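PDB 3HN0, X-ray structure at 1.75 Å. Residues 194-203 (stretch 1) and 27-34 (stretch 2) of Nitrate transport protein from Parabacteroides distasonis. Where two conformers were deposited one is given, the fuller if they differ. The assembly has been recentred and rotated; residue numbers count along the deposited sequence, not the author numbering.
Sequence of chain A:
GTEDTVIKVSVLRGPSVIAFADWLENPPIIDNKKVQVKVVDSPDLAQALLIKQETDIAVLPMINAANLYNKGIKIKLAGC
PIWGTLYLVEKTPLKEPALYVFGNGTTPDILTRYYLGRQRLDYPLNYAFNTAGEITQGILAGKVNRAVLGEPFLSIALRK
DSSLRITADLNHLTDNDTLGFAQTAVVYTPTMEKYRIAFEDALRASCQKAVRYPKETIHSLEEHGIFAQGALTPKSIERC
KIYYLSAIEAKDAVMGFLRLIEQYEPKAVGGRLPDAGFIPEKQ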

ATOM      1  N   LYS A 194       4.929  18.948 -23.179  1.00 13.26           N
ATOM      2  CA  LYS A 194       3.722  19.060 -23.966  1.00 13.21           C
ATOM      3  C   LYS A 194       3.108  17.701 -24.233  1.00 13.40           C
ATOM      4  O   LYS A 194       1.933  17.640 -24.482  1.00 16.65           O
ATOM      5  CB  LYS A 194       3.975  19.779 -25.323  1.00 13.00           C
ATOM      6  CG  LYS A 194       4.889  19.091 -26.267  1.00 11.40           C
ATOM      7  CD  LYS A 194       5.287  20.045 -27.443  1.00 19.11           C
ATOM      8  CE  LYS A 194       6.427  19.491 -28.268  1.00 24.45           C
ATOM      9  NZ  LYS A 194       7.831  19.682 -27.724  1.00 25.30           N
ATOM     10  N   TYR A 195       3.881  16.613 -24.108  1.00 12.21           N
ATOM     11  CA  TYR A 195       3.365  15.270 -24.411  1.00 11.39           C
ATOM     12  C   TYR A 195       3.096  14.497 -23.172  1.00 12.10           C
ATOM     13  O   TYR A 195       2.663  13.364 -23.219  1.00 11.93           O
ATOM     14  CB  TYR A 195       4.380  14.499 -25.254  1.00 12.44           C
ATOM     15  CG  TYR A 195       4.646  15.073 -26.618  1.00 10.13           C
ATOM     16  CD1 TYR A 195       3.666  15.690 -27.341  1.00  9.75           C
ATOM     17  CD2 TYR A 195       5.910  15.027 -27.149  1.00 14.50           C
ATOM     18  CE1 TYR A 195       3.906  16.210 -28.582  1.00 11.99           C
ATOM     19  CE2 TYR A 195       6.188  15.551 -28.399  1.00 18.20           C
ATOM     20  CZ  TYR A 195       5.171  16.124 -29.134  1.00 17.68           C
ATOM     21  OH  TYR A 195       5.421  16.657 -30.399  1.00 14.62           O
ATOM     22  N   ARG A 196       3.308  15.115 -22.033  1.00 11.59           N
ATOM     23  CA  ARG A 196       3.267  14.317 -20.776  1.00 10.89           C
ATOM     24  C   ARG A 196       1.921  13.628 -20.570  1.00 10.42           C
ATOM     25  O   ARG A 196       1.864  12.467 -20.294  1.00 10.94           O
ATOM     26  CB  ARG A 196       3.566  15.234 -19.581  1.00 12.35           C
ATOM     27  CG  ARG A 196       3.514  14.454 -18.222  1.00 11.74           C
ATOM     28  CD  ARG A 196       4.094  15.249 -17.051  1.00 17.79           C
ATOM     29  NE  ARG A 196       3.391  16.504 -16.923  1.00 19.77           N
ATOM     30  CZ  ARG A 196       2.228  16.691 -16.307  1.00 21.11           C
ATOM     31  NH1 ARG A 196       1.614  15.732 -15.618  1.00 25.48           N
ATOM     32  NH2 ARG A 196       1.674  17.899 -16.380  1.00 25.28           N
ATOM     33  N   ILE A 197       0.831  14.393 -20.585  1.00 11.16           N
ATOM     34  CA  ILE A 197      -0.478  13.799 -20.402  1.00  9.78           C
ATOM     35  C   ILE A 197      -0.776  12.734 -21.479  1.00 11.69           C
ATOM     36  O   ILE A 197      -1.292  11.692 -21.160  1.00  9.72           O
ATOM     37  CB  ILE A 197      -1.609  14.857 -20.393  1.00  8.87           C
ATOM     38  CG1 ILE A 197      -1.421  15.819 -19.230  1.00 13.36           C
ATOM     39  CG2 ILE A 197      -2.964  14.182 -20.321  1.00 11.84           C
ATOM     40  CD1 ILE A 197      -1.522  15.178 -17.878  1.00 18.19           C
ATOM     41  N   ALA A 198      -0.488  13.029 -22.746  1.00 10.92           N
ATOM     42  CA  ALA A 198      -0.688  12.014 -23.818  1.00 11.19           C
ATOM     43  C   ALA A 198       0.087  10.690 -23.533  1.00 10.12           C
ATOM     44  O   ALA A 198      -0.426   9.589 -23.701  1.00  9.54           O
ATOM     45  CB  ALA A 198      -0.279  12.593 -25.174  1.00  7.58           C
ATOM     46  N   PHE A 199       1.342  10.825 -23.138  1.00 10.67           N
ATOM     47  CA  PHE A 199       2.149   9.645 -22.879  0.70 10.89           C
ATOM     48  C   PHE A 199       1.702   8.917 -21.617  1.00 11.48           C
ATOM     49  O   PHE A 199       1.703   7.693 -21.601  1.00 11.60           O
ATOM     50  CB  PHE A 199       3.681   9.849 -23.097  0.70 12.62           C
ATOM     51  CG  PHE A 199       4.491  10.433 -21.933  0.70 16.91           C
ATOM     52  CD1 PHE A 199       4.633   9.770 -20.715  0.70 16.97           C
ATOM     53  CD2 PHE A 199       5.256  11.601 -22.136  0.70 13.59           C
ATOM     54  CE1 PHE A 199       5.461  10.283 -19.710  0.70 14.67           C
ATOM     55  CE2 PHE A 199       6.049  12.118 -21.131  0.70 16.68           C
ATOM     56  CZ  PHE A 199       6.158  11.450 -19.904  0.70 15.61           C
ATOM     57  N   GLU A 200       1.284   9.655 -20.603  1.00 11.13           N
ATOM     58  CA  GLU A 200       0.706   9.015 -19.388  1.00 12.14           C
ATOM     59  C   GLU A 200      -0.573   8.285 -19.744  1.00  9.96           C
ATOM     60  O   GLU A 200      -0.782   7.195 -19.278  1.00 11.96           O
ATOM     61  CB  GLU A 200       0.444  10.005 -18.262  1.00 11.18           C
ATOM     62  CG  GLU A 200       1.702  10.603 -17.680  1.00 15.37           C
ATOM     63  CD  GLU A 200       1.419  11.538 -16.517  1.00 21.09           C
ATOM     64  OE1 GLU A 200       0.511  12.396 -16.644  1.00 15.62           O
ATOM     65  OE2 GLU A 200       2.117  11.415 -15.480  1.00 16.62           O
ATOM     66  N   ASP A 201      -1.465   8.888 -20.513  1.00  8.32           N
ATOM     67  CA  ASP A 201      -2.657   8.192 -20.947  1.00 11.11           C
ATOM     68  C   ASP A 201      -2.299   6.880 -21.641  1.00 11.01           C
ATOM     69  O   ASP A 201      -2.910   5.845 -21.367  1.00 11.11           O
ATOM     70  CB  ASP A 201      -3.519   9.031 -21.897  1.00 12.06           C
ATOM     71  CG  ASP A 201      -4.137  10.280 -21.267  1.00 17.17           C
ATOM     72  OD1 ASP A 201      -4.154  10.417 -20.043  1.00 15.45           O
ATOM     73  OD2 ASP A 201      -4.614  11.130 -22.073  1.00 15.97           O
ATOM     74  N   ALA A 202      -1.314   6.911 -22.546  1.00 11.52           N
ATOM     75  CA  ALA A 202      -0.983   5.680 -23.281  1.00 13.06           C
ATOM     76  C   ALA A 202      -0.325   4.664 -22.363  1.00 11.07           C
ATOM     77  O   ALA A 202      -0.503   3.470 -22.521  1.00 12.74           O
ATOM     78  CB  ALA A 202      -0.082   6.007 -24.464  1.00 13.42           C
ATOM     79  N   LEU A 203       0.448   5.145 -21.373  1.00 11.30           N
ATOM     80  CA  LEU A 203       1.108   4.241 -20.454  1.00 10.82           C
ATOM     81  C   LEU A 203       0.104   3.564 -19.541  1.00 12.69           C
ATOM     82  O   LEU A 203       0.252   2.400 -19.219  1.00 13.28           O
ATOM     83  CB  LEU A 203       2.170   4.986 -19.634  1.00 11.12           C
ATOM     84  CG  LEU A 203       3.006   4.108 -18.720  1.00  9.20           C
ATOM     85  CD1 LEU A 203       3.564   2.900 -19.428  1.00 12.06           C
ATOM     86  CD2 LEU A 203       4.165   4.992 -18.123  1.00 13.01           C
TER
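Stretch 2 (27-34) PPIIDNKK

A short β-hairpin packing against one side of an α-helix illustrates a general principle: contacts between segments far apart in sequence often combine an apolar strip, where small helix residues admit a larger branched side chain, with a polar cluster at one end. In this nitrate transport protein, residues 27-34 lie on residues 194-203 in just this way, although no two touching residues are closer than 162 positions in sequence.

The backbones set the frame. Arg196 to Leu203 are helical, and the helix continues beyond Leu203; the i to i+4 hydrogen bonds include Phe199 N to Tyr195 O at 2.9 Å and Ala202 N to Ala198 O at 3.0 Å. Stretch 2 begins with two prolines, extends through the short strand Ile29-Ile30, reverses in a type I' turn from Ile30 to Lys33, and enters a second strand at Lys33-Lys34. Asp31 and Asn32 occupy the turn's central positions with positive phi angles (52° and 64°), as this turn type requires. Its two ends are tied by paired backbone hydrogen bonds, Lys33 N to Ile30 O at 2.8 Å and Ile30 N to Lys33 O at 2.9 Å.

The direction of the first strand follows from the register. Ala198 CA is nearest Ile30 CA at 7.0 Å, and Ala202 CA is nearest Pro28 CA at 7.2 Å, so the chain from Pro28 to Ile30 runs opposite to the helix. The two-residue step from Pro28 to Ile30 thus spans about the same length, 6.4 Å between Pro28 CA and Ile30 CA, as the four-residue step between Ala198 CA and Ala202 CA, also 6.4 Å. Pro28, just before the strand, and Ile30, within it, both point toward the helix, while the side chain of Ile29 stays out of reach.

The apolar contacts centre on Ile30, a buried residue whose chi1 is m and chi2 is t. Its CG2 lies 3.8 Å from Tyr195 CD1 and also 3.8 Å from Ala198 CB, so this methyl touches both residues. Its CD1 extends to Phe199, approaching CB of that residue at 3.9 Å; the Phe199 ring itself leads away from the hairpin. A looser contact follows further along the helix, where Ala202 CB meets Pro28 CG at 4.4 Å. The short side chains of Ala198 and Ala202 both point toward the hairpin.

The polar contacts gather at the hydroxyl of Tyr195. With chi1 in the m well, this side chain carries its OH to the turn, where it donates a short hydrogen bond to Asp31 OD2 at 2.6 Å. The same oxygen accepts a weak hydrogen bond from Lys33 NZ at 3.2 Å. Both partners lie at the ring edge, near its plane, as expected for groups engaging a phenolic oxygen. One tyrosine therefore joins the two modes: its ring packs on Ile30, and its hydroxyl links the residues flanking Asn32. The whole contact buries 328 Å², counting both sides.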

ATOM      1  N   PRO A  27       3.294   0.310 -31.233  1.00 15.13           N
ATOM      2  CA  PRO A  27       3.830   1.615 -30.828  1.00 14.65           C
ATOM      3  C   PRO A  27       2.775   2.729 -30.957  1.00 13.88           C
ATOM      4  O   PRO A  27       2.192   2.875 -32.039  1.00 12.70           O
ATOM      5  CB  PRO A  27       4.935   1.869 -31.827  1.00 15.00           C
ATOM      6  CG  PRO A  27       5.374   0.484 -32.291  1.00 22.88           C
ATOM      7  CD  PRO A  27       4.146  -0.388 -32.203  1.00 17.56           C
ATOM      8  N   PRO A  28       2.546   3.494 -29.884  1.00 14.03           N
ATOM      9  CA  PRO A  28       1.593   4.608 -29.945  1.00 13.30           C
ATOM     10  C   PRO A  28       2.122   5.725 -30.817  1.00 13.62           C
ATOM     11  O   PRO A  28       3.331   5.841 -31.010  1.00 12.27           O
ATOM     12  CB  PRO A  28       1.522   5.108 -28.512  1.00 18.22           C
ATOM     13  CG  PRO A  28       2.186   4.126 -27.691  1.00 18.37           C
ATOM     14  CD  PRO A  28       3.000   3.235 -28.510  1.00 15.66           C
ATOM     15  N   ILE A  29       1.224   6.522 -31.375  1.00 12.93           N
ATOM     16  CA  ILE A  29       1.627   7.684 -32.154  1.00 10.31           C
ATOM     17  C   ILE A  29       1.081   8.894 -31.419  1.00 13.27           C
ATOM     18  O   ILE A  29      -0.115   8.946 -31.115  1.00 13.78           O
ATOM     19  CB  ILE A  29       1.049   7.637 -33.588  1.00 12.18           C
ATOM     20  CG1 ILE A  29       1.620   6.456 -34.401  1.00 13.92           C
ATOM     21  CG2 ILE A  29       1.324   8.965 -34.304  1.00 11.87           C
ATOM     22  CD1 ILE A  29       0.760   6.167 -35.586  1.00 25.25           C
ATOM     23  N   ILE A  30       1.951   9.811 -31.055  1.00 10.58           N
ATOM     24  CA  ILE A  30       1.572  11.035 -30.365  1.00  8.88           C
ATOM     25  C   ILE A  30       2.050  12.202 -31.213  1.00  8.86           C
ATOM     26  O   ILE A  30       3.252  12.285 -31.525  1.00  8.89           O
ATOM     27  CB  ILE A  30       2.230  11.088 -28.945  1.00  8.81           C
ATOM     28  CG1 ILE A  30       1.675   9.900 -28.125  1.00 11.31           C
ATOM     29  CG2 ILE A  30       1.977  12.467 -28.278  1.00  6.88           C
ATOM     30  CD1 ILE A  30       2.324   9.740 -26.757  1.00 12.38           C
ATOM     31  N   ASP A  31       1.136  13.096 -31.596  1.00  6.22           N
ATOM     32  CA  ASP A  31       1.486  14.289 -32.383  1.00  7.61           C
ATOM     33  C   ASP A  31       2.294  13.906 -33.613  1.00  7.65           C
ATOM     34  O   ASP A  31       3.282  14.567 -33.911  1.00  9.66           O
ATOM     35  CB  ASP A  31       2.256  15.298 -31.502  1.00 10.28           C
ATOM     36  CG  ASP A  31       2.369  16.666 -32.099  1.00 14.91           C
ATOM     37  OD1 ASP A  31       1.476  17.063 -32.856  1.00 15.37           O
ATOM     38  OD2 ASP A  31       3.362  17.369 -31.778  1.00 11.93           O
ATOM     39  N   ASN A  32       1.872  12.832 -34.293  1.00  9.09           N
ATOM     40  CA  ASN A  32       2.481  12.325 -35.538  1.00  8.33           C
ATOM     41  C   ASN A  32       3.916  11.848 -35.302  1.00  9.63           C
ATOM     42  O   ASN A  32       4.734  11.852 -36.239  1.00  9.22           O
ATOM     43  CB  ASN A  32       2.483  13.423 -36.600  1.00  8.36           C
ATOM     44  CG  ASN A  32       2.941  12.928 -37.962  1.00  9.29           C
ATOM     45  OD1 ASN A  32       2.590  11.833 -38.394  1.00  8.56           O
ATOM     46  ND2 ASN A  32       3.695  13.767 -38.656  1.00  7.64           N
ATOM     47  N   LYS A  33       4.226  11.496 -34.060  1.00  7.27           N
ATOM     48  CA  LYS A  33       5.490  10.850 -33.704  1.00  7.80           C
ATOM     49  C   LYS A  33       5.277   9.473 -33.163  1.00  9.58           C
ATOM     50  O   LYS A  33       4.509   9.278 -32.223  1.00  9.87           O
ATOM     51  CB  LYS A  33       6.238  11.675 -32.705  1.00 11.62           C
ATOM     52  CG  LYS A  33       6.634  13.012 -33.259  1.00 12.16           C
ATOM     53  CD  LYS A  33       7.137  13.917 -32.162  1.00 13.37           C
ATOM     54  CE  LYS A  33       7.384  15.344 -32.665  1.00 18.91           C
ATOM     55  NZ  LYS A  33       8.227  16.071 -31.715  1.00 25.65           N
ATOM     56  N   LYS A  34       5.975   8.493 -33.739  1.00 10.29           N
ATOM     57  CA  LYS A  34       5.910   7.148 -33.214  1.00 10.86           C
ATOM     58  C   LYS A  34       6.744   7.033 -31.919  1.00 12.95           C
ATOM     59  O   LYS A  34       7.859   7.485 -31.879  1.00 14.71           O
ATOM     60  CB  LYS A  34       6.475   6.138 -34.215  1.00 15.65           C
ATOM     61  CG  LYS A  34       6.293   4.693 -33.816  1.00 24.63           C
ATOM     62  CD  LYS A  34       6.639   3.730 -34.975  1.00 38.22           C
TER